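Penicillin binding protein 2X (Streptococcus thermophilus, PDB 5U47) probably cross-links septal peptidoglycan as a transpeptidase during cell division and is probably inactivated by beta-lactam antibiotics. Local coordinates at residues L226-E231 against L259-R264; A253-I258 against L433-K439; R450-E455 against R610-P616. The protein carries 1 engineered substitution. The contacts are given in a common frame with arbitrary orientation. Residue numbers count along the deposited sequence, not the author numbering.

How the contacts relate
Contact 1 packs helix 224-241 on the edge strand 258-264 of the five-stranded antiparallel sheet, and contact 2 uses the loop that leads into that strand. Contact 3, its centre about 10 Å from that of contact 2, joins the first PASTA domain to strand 448-451 and the loop after it; this strand pairs with 438-443, which contact 2 reaches, Lys-439 O lying 2.9 Å from Ala-452 N (a probable hydrogen bond). Contacts 1 and 2 are buried, contact 3 partly so. Contact 1 combines leucine packing with a glutamine-to-backbone pair and a salt bridge; contact 2 rests on main-chain bonds, two waters and a salt bridge; contact 3 depends on arginine, glutamate, histidine and leucine side chains.

Contact 1 of 3, residues L226-E231 against L259-R264; sequences LQTFLE and LATTQR
Helix 226-231 runs along the extended strand 259-264 at a shallow crossing of -31°, the axes 7.7 Å apart at closest approach. The CA of Gln-227 lies 4.9 Å from the CA of Ala-260, and the CA of Glu-231 lies 7.0 Å from the CA of Thr-262. Leu-259, with near-helical backbone angles (-89/-27), forms a classic beta bulge with Ala-260 opposite Val-250; its CB lies 4.0 Å from Leu-226 CD2. Ala-260 points at the helix, and its small methyl permits the close approach: Leu-230 CD2 is 3.9 Å and Leu-226 CD2 4.1 Å from Ala-260 CB, both leucines being t,p. At Thr-261 the carboxamide of Gln-227 (chi1 t, chi2 p) mimics a neighbouring strand, Thr-261 N donating to Gln-227 OE1 and Gln-227 NE2 to Thr-261 O, each at 2.8 Å; the Thr-261 hydroxyl turns away to Thr-249. Thr-262 again faces the helix, with CG2 3.8 Å from Leu-230 CD2 and OG1 donating to Glu-231 OE2 at 2.8 Å. Arg-264 (m,m,t) folds back to form a salt bridge, NH2 to Glu-231 OE1 at 2.8 Å, while NH1 donates to Thr-262 OG1 at 2.9 Å. Glu-231 (m,m) thus pairs its buried charge through OE1, while OE2 accepts also from Gln-227 NE2 at 2.8 Å and from Ala-150 N. This is helix-on-sheet packing in the transpeptidase domain, with a polar margin in which Gln-227 satisfies the outward N and O of Thr-261. Asp-235, one turn farther along helix 224-241, also pairs with Arg-264; strand 245-252 flanks the edge strand, and helix 558-572 packs against Leu-226 and Phe-229.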
loop_
_atom_site.group_PDB
_atom_site.type_symbol
_atom_site.label_atom_id
_atom_site.label_comp_id
_atom_site.label_asym_id
_atom_site.label_seq_id
_atom_site.Cartn_x
_atom_site.Cartn_y
_atom_site.Cartn_z
ATOM N N LEU A 226 -15.395 -4.282 -3.907
ATOM C CA LEU A 226 -15.420 -3.232 -2.898
ATOM C C LEU A 226 -14.680 -2.003 -3.401
ATOM O O LEU A 226 -15.145 -0.874 -3.218
ATOM C CB LEU A 226 -14.779 -3.702 -1.593
ATOM C CG LEU A 226 -14.849 -2.697 -0.443
ATOM C CD1 LEU A 226 -16.299 -2.445 -0.077
ATOM C CD2 LEU A 226 -14.073 -3.199 0.761
ATOM N N GLN A 227 -13.524 -2.227 -4.012
ATOM C CA GLN A 227 -12.713 -1.126 -4.550
ATOM C C GLN A 227 -13.496 -0.320 -5.587
ATOM O O GLN A 227 -13.467 0.902 -5.557
ATOM C CB GLN A 227 -11.436 -1.659 -5.173
ATOM C CG GLN A 227 -10.510 -0.584 -5.748
ATOM C CD GLN A 227 -9.736 0.192 -4.678
ATOM O OE1 GLN A 227 -9.197 -0.394 -3.728
ATOM N NE2 GLN A 227 -9.618 1.491 -4.869
ATOM N N THR A 228 -14.180 -1.016 -6.502
ATOM C CA THR A 228 -14.993 -0.374 -7.557
ATOM C C THR A 228 -16.059 0.500 -6.934
ATOM O O THR A 228 -16.265 1.642 -7.337
ATOM C CB THR A 228 -15.600 -1.440 -8.517
ATOM O OG1 THR A 228 -14.526 -2.131 -9.157
ATOM C CG2 THR A 228 -16.480 -0.819 -9.600
ATOM N N PHE A 229 -16.688 -0.022 -5.898
ATOM C CA PHE A 229 -17.719 0.698 -5.184
ATOM C C PHE A 229 -17.136 1.914 -4.465
ATOM O O PHE A 229 -17.734 2.989 -4.489
ATOM C CB PHE A 229 -18.396 -0.261 -4.208
ATOM C CG PHE A 229 -19.618 0.272 -3.589
ATOM C CD1 PHE A 229 -20.848 0.087 -4.190
ATOM C CD2 PHE A 229 -19.555 0.935 -2.385
ATOM C CE1 PHE A 229 -21.995 0.580 -3.605
ATOM C CE2 PHE A 229 -20.685 1.432 -1.797
ATOM C CZ PHE A 229 -21.913 1.263 -2.406
ATOM N N LEU A 230 -15.954 1.757 -3.847
ATOM C CA LEU A 230 -15.292 2.873 -3.172
ATOM C C LEU A 230 -14.968 4.032 -4.135
ATOM O O LEU A 230 -15.119 5.211 -3.769
ATOM C CB LEU A 230 -13.989 2.410 -2.491
ATOM C CG LEU A 230 -13.135 3.502 -1.855
ATOM C CD1 LEU A 230 -13.898 4.218 -0.769
ATOM C CD2 LEU A 230 -11.846 2.932 -1.298
ATOM N N GLU A 231 -14.492 3.699 -5.339
ATOM C CA GLU A 231 -14.127 4.718 -6.352
ATOM C C GLU A 231 -15.339 5.589 -6.698
ATOM O O GLU A 231 -15.243 6.806 -6.762
ATOM C CB GLU A 231 -13.556 4.074 -7.635
ATOM C CG GLU A 231 -12.257 3.266 -7.471
ATOM C CD GLU A 231 -10.961 4.085 -7.316
ATOM O OE1 GLU A 231 -10.911 5.233 -7.792
ATOM O OE2 GLU A 231 -9.958 3.552 -6.749
ATOM N N LEU A 259 -8.297 -3.893 2.128
ATOM C CA LEU A 259 -9.348 -4.382 1.232
ATOM C C LEU A 259 -9.698 -3.408 0.126
ATOM O O LEU A 259 -10.171 -3.817 -0.928
ATOM C CB LEU A 259 -10.587 -4.744 2.033
ATOM C CG LEU A 259 -10.347 -5.795 3.122
ATOM C CD1 LEU A 259 -11.593 -6.063 3.950
ATOM C CD2 LEU A 259 -9.862 -7.075 2.496
ATOM N N ALA A 260 -9.495 -2.122 0.375
ATOM C CA ALA A 260 -9.700 -1.132 -0.650
ATOM C C ALA A 260 -8.954 0.129 -0.288
ATOM O O ALA A 260 -8.863 0.489 0.885
ATOM C CB ALA A 260 -11.182 -0.845 -0.830
ATOM N N THR A 261 -8.396 0.808 -1.283
ATOM C CA THR A 261 -7.668 2.037 -0.989
ATOM C C THR A 261 -7.672 2.944 -2.196
ATOM O O THR A 261 -7.466 2.491 -3.311
ATOM C CB THR A 261 -6.230 1.746 -0.493
ATOM O OG1 THR A 261 -5.619 2.957 -0.038
ATOM C CG2 THR A 261 -5.371 1.087 -1.551
ATOM N N THR A 262 -7.922 4.222 -1.975
ATOM C CA THR A 262 -7.927 5.156 -3.071
ATOM C C THR A 262 -7.574 6.563 -2.617
ATOM O O THR A 262 -7.604 6.887 -1.413
ATOM C CB THR A 262 -9.295 5.146 -3.813
ATOM O OG1 THR A 262 -9.127 5.642 -5.155
ATOM C CG2 THR A 262 -10.340 5.958 -3.056
ATOM N N GLN A 263 -7.219 7.392 -3.588
ATOM C CA GLN A 263 -6.940 8.783 -3.318
ATOM C C GLN A 263 -7.422 9.618 -4.465
ATOM O O GLN A 263 -7.644 9.100 -5.547
ATOM C CB GLN A 263 -5.455 9.028 -3.090
ATOM C CG GLN A 263 -4.573 9.013 -4.324
ATOM C CD GLN A 263 -3.112 9.204 -3.944
ATOM O OE1 GLN A 263 -2.558 8.431 -3.157
ATOM N NE2 GLN A 263 -2.493 10.235 -4.483
ATOM N N ARG A 264 -7.601 10.913 -4.193
ATOM C CA ARG A 264 -8.047 11.867 -5.154
ATOM C C ARG A 264 -7.129 13.084 -5.025
ATOM O O ARG A 264 -6.699 13.399 -3.927
ATOM C CB ARG A 264 -9.510 12.253 -4.904
ATOM C CG ARG A 264 -10.518 11.124 -5.174
ATOM C CD ARG A 264 -10.593 10.832 -6.664
ATOM N NE ARG A 264 -11.559 9.791 -7.017
ATOM C CZ ARG A 264 -11.350 8.472 -6.913
ATOM N NH1 ARG A 264 -10.223 7.992 -6.408
ATOM N NH2 ARG A 264 -12.301 7.612 -7.286
#

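Contact 2 of 3, residues A253-I258 against L433-K439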
loop_
_atom_site.group_PDB
_atom_site.type_symbol
_atom_site.label_atom_id
_atom_site.label_comp_id
_atom_site.label_asym_id
_atom_site.label_seq_id
_atom_site.Cartn_x
_atom_site.Cartn_y
_atom_site.Cartn_z
ATOM N N ALA A 253 -10.288 -5.479 10.190
ATOM C CA ALA A 253 -9.966 -5.192 11.583
ATOM C C ALA A 253 -9.282 -6.299 12.328
ATOM O O ALA A 253 -8.628 -6.038 13.325
ATOM C CB ALA A 253 -11.234 -4.813 12.331
ATOM N N LYS A 254 -9.436 -7.524 11.861
ATOM C CA LYS A 254 -8.862 -8.682 12.529
ATOM C C LYS A 254 -7.574 -9.170 11.893
ATOM O O LYS A 254 -6.863 -9.938 12.526
ATOM C CB LYS A 254 -9.858 -9.853 12.511
ATOM C CG LYS A 254 -11.174 -9.580 13.230
ATOM C CD LYS A 254 -12.098 -10.771 13.055
ATOM C CE LYS A 254 -13.462 -10.554 13.675
ATOM N NZ LYS A 254 -13.435 -10.553 15.156
ATOM N N THR A 255 -7.276 -8.743 10.661
ATOM C CA THR A 255 -6.087 -9.244 9.954
ATOM C C THR A 255 -5.119 -8.184 9.464
ATOM O O THR A 255 -3.976 -8.519 9.128
ATOM C CB THR A 255 -6.474 -10.077 8.712
ATOM O OG1 THR A 255 -7.057 -9.221 7.728
ATOM C CG2 THR A 255 -7.439 -11.216 9.066
ATOM N N GLY A 256 -5.557 -6.930 9.407
ATOM C CA GLY A 256 -4.704 -5.863 8.886
ATOM C C GLY A 256 -4.652 -5.777 7.361
ATOM O O GLY A 256 -3.942 -4.928 6.808
ATOM N N GLU A 257 -5.384 -6.649 6.670
ATOM C CA GLU A 257 -5.407 -6.645 5.201
ATOM C C GLU A 257 -6.079 -5.402 4.669
ATOM O O GLU A 257 -7.156 -5.023 5.162
ATOM C CB GLU A 257 -6.194 -7.843 4.669
ATOM C CG GLU A 257 -5.584 -9.213 4.889
ATOM C CD GLU A 257 -6.628 -10.286 4.619
ATOM O OE1 GLU A 257 -7.506 -10.494 5.520
ATOM O OE2 GLU A 257 -6.598 -10.874 3.504
ATOM N N ILE A 258 -5.466 -4.778 3.668
ATOM C CA ILE A 258 -6.043 -3.599 3.009
ATOM C C ILE A 258 -7.003 -4.094 1.908
ATOM O O ILE A 258 -6.569 -4.611 0.890
ATOM C CB ILE A 258 -4.949 -2.678 2.456
ATOM C CG1 ILE A 258 -4.116 -2.131 3.634
ATOM C CG2 ILE A 258 -5.555 -1.550 1.636
ATOM C CD1 ILE A 258 -2.811 -1.458 3.234
ATOM N N LEU A 433 -1.368 -4.774 14.551
ATOM C CA LEU A 433 -1.074 -5.571 13.373
ATOM C C LEU A 433 -0.393 -4.735 12.316
ATOM O O LEU A 433 -0.606 -3.516 12.225
ATOM C CB LEU A 433 -2.378 -6.115 12.767
ATOM C CG LEU A 433 -3.301 -6.935 13.672
ATOM C CD1 LEU A 433 -4.580 -7.352 12.954
ATOM C CD2 LEU A 433 -2.584 -8.162 14.189
ATOM N N GLU A 434 0.442 -5.396 11.520
ATOM C CA GLU A 434 1.103 -4.744 10.390
ATOM C C GLU A 434 0.091 -4.679 9.230
ATOM O O GLU A 434 -0.475 -5.709 8.849
ATOM C CB GLU A 434 2.315 -5.565 9.972
ATOM C CG GLU A 434 3.115 -5.019 8.799
ATOM C CD GLU A 434 3.990 -3.817 9.131
ATOM O OE1 GLU A 434 3.824 -3.151 10.185
ATOM O OE2 GLU A 434 4.861 -3.533 8.295
ATOM N N PRO A 435 -0.149 -3.482 8.664
ATOM C CA PRO A 435 -1.013 -3.422 7.503
ATOM C C PRO A 435 -0.373 -4.230 6.365
ATOM O O PRO A 435 0.854 -4.211 6.236
ATOM C CB PRO A 435 -1.061 -1.922 7.172
ATOM C CG PRO A 435 -0.768 -1.258 8.469
ATOM C CD PRO A 435 0.277 -2.134 9.082
ATOM N N GLN A 436 -1.202 -4.942 5.601
ATOM C CA GLN A 436 -0.754 -5.805 4.500
ATOM C C GLN A 436 -1.543 -5.534 3.247
ATOM O O GLN A 436 -2.769 -5.296 3.302
ATOM C CB GLN A 436 -0.958 -7.281 4.850
ATOM C CG GLN A 436 -0.054 -7.805 5.949
ATOM C CD GLN A 436 -0.323 -9.255 6.314
ATOM O OE1 GLN A 436 -1.405 -9.807 6.033
ATOM N NE2 GLN A 436 0.653 -9.882 6.954
ATOM N N PHE A 437 -0.840 -5.617 2.115
ATOM C CA PHE A 437 -1.428 -5.451 0.798
ATOM C C PHE A 437 -1.120 -6.639 -0.128
ATOM O O PHE A 437 -1.639 -6.680 -1.254
ATOM C CB PHE A 437 -1.030 -4.100 0.140
ATOM C CG PHE A 437 0.452 -3.940 -0.095
ATOM C CD1 PHE A 437 1.053 -4.464 -1.225
ATOM C CD2 PHE A 437 1.245 -3.262 0.827
ATOM C CE1 PHE A 437 2.418 -4.324 -1.429
ATOM C CE2 PHE A 437 2.611 -3.118 0.629
ATOM C CZ PHE A 437 3.198 -3.652 -0.508
ATOM N N ILE A 438 -0.301 -7.600 0.334
ATOM C CA ILE A 438 -0.006 -8.821 -0.454
ATOM C C ILE A 438 -0.643 -10.018 0.214
ATOM O O ILE A 438 -0.373 -10.307 1.392
ATOM C CB ILE A 438 1.500 -9.139 -0.547
ATOM C CG1 ILE A 438 2.256 -7.949 -1.120
ATOM C CG2 ILE A 438 1.737 -10.393 -1.404
ATOM C CD1 ILE A 438 3.760 -8.063 -0.991
ATOM N N LYS A 439 -1.459 -10.733 -0.545
ATOM C CA LYS A 439 -2.141 -11.928 -0.061
ATOM C C LYS A 439 -1.344 -13.176 -0.409
ATOM O O LYS A 439 -1.242 -14.097 0.377
ATOM C CB LYS A 439 -3.520 -12.050 -0.724
ATOM C CG LYS A 439 -4.393 -13.230 -0.282
ATOM C CD LYS A 439 -4.978 -13.019 1.117
ATOM C CE LYS A 439 -4.031 -13.375 2.261
ATOM N NZ LYS A 439 -4.239 -12.521 3.485
HETATM O O HOH W 1 -1.261 -8.232 9.719
HETATM O O HOH W 2 -3.389 -10.775 7.377
#
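This is a buried backbone-to-backbone contact within the transpeptidase domain, where the turn between strands 245-252 and 258-264 meets the segment leading into strand 438-443. Two main-chain hydrogen bonds define it: Gln-436 N donates to Gly-256 O at 3.0 Å, and Ile-258 N to Gln-436 O at 2.8 Å. They straddle Glu-257, making a single beta bridge with Gln-436. Gly-256 takes a positive phi (81°), and a CB there would clash with Glu-434 O, so glycine suits the crowded turn. Just before it, the backbone runs past Leu-433, whose CD1 is 3.5 Å from Lys-254 O. The connection is a beta hairpin joining the first two strands of the five-stranded sheet, and its turn includes an ST turn: Thr-255 OG1 accepts from Glu-257 N at 3.2 Å. The same hydroxyl donates to Glu-257 OE1 at 2.6 Å, holding the carboxylate so that OE2 forms a salt bridge with Lys-439 NZ at 2.9 Å; Arg-38 is a second partner. Two waters fill the gap beside Thr-255 O. One bridges it to Glu-434 O, 2.8 Å from each oxygen; the other lies 2.9 Å from Thr-255 O and 2.6 Å from Gln-436 OE1. The amide end of Gln-436 also reaches Lys-453 O. Beyond the bridge, Ile-258 CD1 touches Pro-435 CB at 4.3 Å and Phe-437 CB at 4.4 Å.

Contact 3 of 3, residues R450-E455 against R610-P616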
loop_
_atom_site.group_PDB
_atom_site.type_symbol
_atom_site.label_atom_id
_atom_site.label_comp_id
_atom_site.label_asym_id
_atom_site.label_seq_id
_atom_site.Cartn_x
_atom_site.Cartn_y
_atom_site.Cartn_z
ATOM N N ARG A 450 3.377 -18.722 -1.819
ATOM C CA ARG A 450 3.639 -18.233 -0.454
ATOM C C ARG A 450 2.420 -17.382 -0.151
ATOM O O ARG A 450 2.137 -16.426 -0.884
ATOM C CB ARG A 450 4.918 -17.406 -0.363
ATOM C CG ARG A 450 6.141 -18.286 -0.432
ATOM C CD ARG A 450 7.434 -17.501 -0.521
ATOM N NE ARG A 450 7.829 -16.870 0.739
ATOM C CZ ARG A 450 8.455 -17.485 1.757
ATOM N NH1 ARG A 450 8.732 -18.782 1.722
ATOM N NH2 ARG A 450 8.791 -16.796 2.841
ATOM N N THR A 451 1.687 -17.766 0.893
ATOM C CA THR A 451 0.432 -17.118 1.262
ATOM C C THR A 451 0.519 -16.434 2.632
ATOM O O THR A 451 1.023 -17.018 3.600
ATOM C CB THR A 451 -0.696 -18.164 1.206
ATOM O OG1 THR A 451 -0.670 -18.797 -0.083
ATOM C CG2 THR A 451 -2.075 -17.508 1.417
ATOM N N ALA A 452 0.021 -15.201 2.703
ATOM C CA ALA A 452 0.114 -14.371 3.911
ATOM C C ALA A 452 -0.872 -14.704 5.007
ATOM O O ALA A 452 -1.945 -15.236 4.761
ATOM C CB ALA A 452 -0.025 -12.892 3.545
ATOM N N LYS A 453 -0.445 -14.418 6.238
ATOM C CA LYS A 453 -1.264 -14.493 7.436
ATOM C C LYS A 453 -0.933 -13.217 8.222
ATOM O O LYS A 453 0.105 -12.569 7.973
ATOM C CB LYS A 453 -0.967 -15.737 8.291
ATOM C CG LYS A 453 -1.369 -17.072 7.655
ATOM C CD LYS A 453 -0.925 -18.225 8.548
ATOM C CE LYS A 453 -1.204 -19.593 7.937
ATOM N NZ LYS A 453 -2.662 -19.916 7.903
ATOM N N LYS A 454 -1.786 -12.871 9.182
ATOM C CA LYS A 454 -1.597 -11.638 9.947
ATOM C C LYS A 454 -0.263 -11.588 10.699
ATOM O O LYS A 454 0.265 -12.620 11.123
ATOM C CB LYS A 454 -2.748 -11.432 10.934
ATOM C CG LYS A 454 -2.697 -12.309 12.164
ATOM C CD LYS A 454 -3.925 -12.094 13.019
ATOM C CE LYS A 454 -3.824 -12.932 14.286
ATOM N NZ LYS A 454 -5.095 -12.794 15.045
ATOM N N GLU A 455 0.255 -10.380 10.852
ATOM C CA GLU A 455 1.517 -10.126 11.536
ATOM C C GLU A 455 1.292 -9.258 12.778
ATOM O O GLU A 455 1.005 -8.061 12.669
ATOM C CB GLU A 455 2.498 -9.449 10.573
ATOM C CG GLU A 455 3.890 -9.237 11.167
ATOM C CD GLU A 455 4.869 -8.483 10.263
ATOM O OE1 GLU A 455 4.522 -8.096 9.119
ATOM O OE2 GLU A 455 6.029 -8.279 10.713
ATOM N N ARG A 610 9.181 -8.459 3.911
ATOM C CA ARG A 610 7.701 -8.468 3.890
ATOM C C ARG A 610 7.123 -8.679 2.493
ATOM O O ARG A 610 6.056 -9.275 2.351
ATOM C CB ARG A 610 7.103 -7.196 4.509
ATOM C CG ARG A 610 7.322 -7.137 5.999
ATOM C CD ARG A 610 6.358 -6.182 6.666
ATOM N NE ARG A 610 6.528 -6.288 8.099
ATOM C CZ ARG A 610 7.374 -5.581 8.838
ATOM N NH1 ARG A 610 8.161 -4.654 8.305
ATOM N NH2 ARG A 610 7.428 -5.823 10.147
ATOM N N GLN A 611 7.816 -8.208 1.459
ATOM C CA GLN A 611 7.381 -8.488 0.082
ATOM C C GLN A 611 7.372 -9.988 -0.193
ATOM O O GLN A 611 6.596 -10.477 -1.029
ATOM C CB GLN A 611 8.302 -7.797 -0.912
ATOM C CG GLN A 611 8.210 -6.279 -0.818
ATOM C CD GLN A 611 9.270 -5.562 -1.616
ATOM O OE1 GLN A 611 10.175 -6.187 -2.172
ATOM N NE2 GLN A 611 9.175 -4.243 -1.671
ATOM N N ASN A 612 8.240 -10.702 0.530
ATOM C CA ASN A 612 8.382 -12.134 0.417
ATOM C C ASN A 612 7.643 -12.878 1.534
ATOM O O ASN A 612 7.863 -14.069 1.748
ATOM C CB ASN A 612 9.871 -12.512 0.339
ATOM C CG ASN A 612 10.506 -12.024 -0.956
ATOM O OD1 ASN A 612 10.422 -12.706 -1.991
ATOM N ND2 ASN A 612 11.096 -10.816 -0.923
ATOM N N LEU A 613 6.761 -12.157 2.210
ATOM C CA LEU A 613 5.891 -12.690 3.238
ATOM C C LEU A 613 6.568 -13.167 4.536
ATOM O O LEU A 613 5.992 -13.929 5.313
ATOM C CB LEU A 613 4.935 -13.732 2.649
ATOM C CG LEU A 613 4.138 -13.233 1.428
ATOM C CD1 LEU A 613 3.051 -14.228 1.104
ATOM C CD2 LEU A 613 3.500 -11.870 1.692
ATOM N N VAL A 614 7.758 -12.672 4.786
ATOM C CA VAL A 614 8.449 -12.938 6.041
ATOM C C VAL A 614 7.983 -11.841 7.007
ATOM O O VAL A 614 7.535 -10.768 6.555
ATOM C CB VAL A 614 9.961 -12.907 5.819
ATOM C CG1 VAL A 614 10.724 -13.080 7.125
ATOM C CG2 VAL A 614 10.336 -14.005 4.832
ATOM N N HIS A 615 8.008 -12.130 8.312
ATOM C CA HIS A 615 7.566 -11.166 9.343
ATOM C C HIS A 615 8.783 -10.783 10.187
ATOM O O HIS A 615 9.040 -11.393 11.231
ATOM C CB HIS A 615 6.469 -11.747 10.255
ATOM C CG HIS A 615 5.170 -12.020 9.561
ATOM N ND1 HIS A 615 4.130 -12.676 10.182
ATOM C CD2 HIS A 615 4.758 -11.774 8.292
ATOM C CE1 HIS A 615 3.113 -12.769 9.344
ATOM N NE2 HIS A 615 3.469 -12.233 8.190
ATOM N N PRO A 616 9.552 -9.782 9.728
ATOM C CA PRO A 616 10.739 -9.396 10.447
ATOM C C PRO A 616 10.450 -8.494 11.635
ATOM O O PRO A 616 9.459 -7.770 11.641
ATOM C CB PRO A 616 11.520 -8.608 9.397
ATOM C CG PRO A 616 10.475 -7.959 8.578
ATOM C CD PRO A 616 9.330 -8.934 8.542
HETATM O O HOH W 3 6.992 -9.011 12.918
#
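Long side chains from both segments carry the contact between residues 450-455 and the first PASTA domain. Arg-450 (m,t,p) bends at chi3 so that one edge of its guanidinium meets Asn-612 O, which accepts from NE at 3.0 Å and NH2 at 3.1 Å; NH1 turns to Thr-590 O and Ile-636 O. That carbonyl is presented where helix 602-611 ends in a Schellman motif, with Leu-613 at positive phi (67°) as C-prime. Leu-613 (m,t) reaches back, its CD1 3.1 Å from Arg-450 O and its CD2 4.1 Å from Ala-452 CB, a methyl small enough to let it in. Glu-455 is fully extended (t,t), so its methylenes lie over the His-615 ring (CB 3.6 Å from the centroid, a CH-pi contact) while the carboxylate forms a side-on, bidentate salt bridge with Arg-610, NE to OE1 and NH2 to OE2, both 2.9 Å. A water joins Glu-455 OE2 (2.5 Å) to Pro-616 O (3.0 Å). The ring edge of His-615 faces Lys-453 O, 3.3 Å from CE1. Strand 448-451 pairs with 438-443 on the transpeptidase side, whereas strand 615-619 runs parallel to 641-646, with helix 602-611 packed against Val-614 and Pro-616.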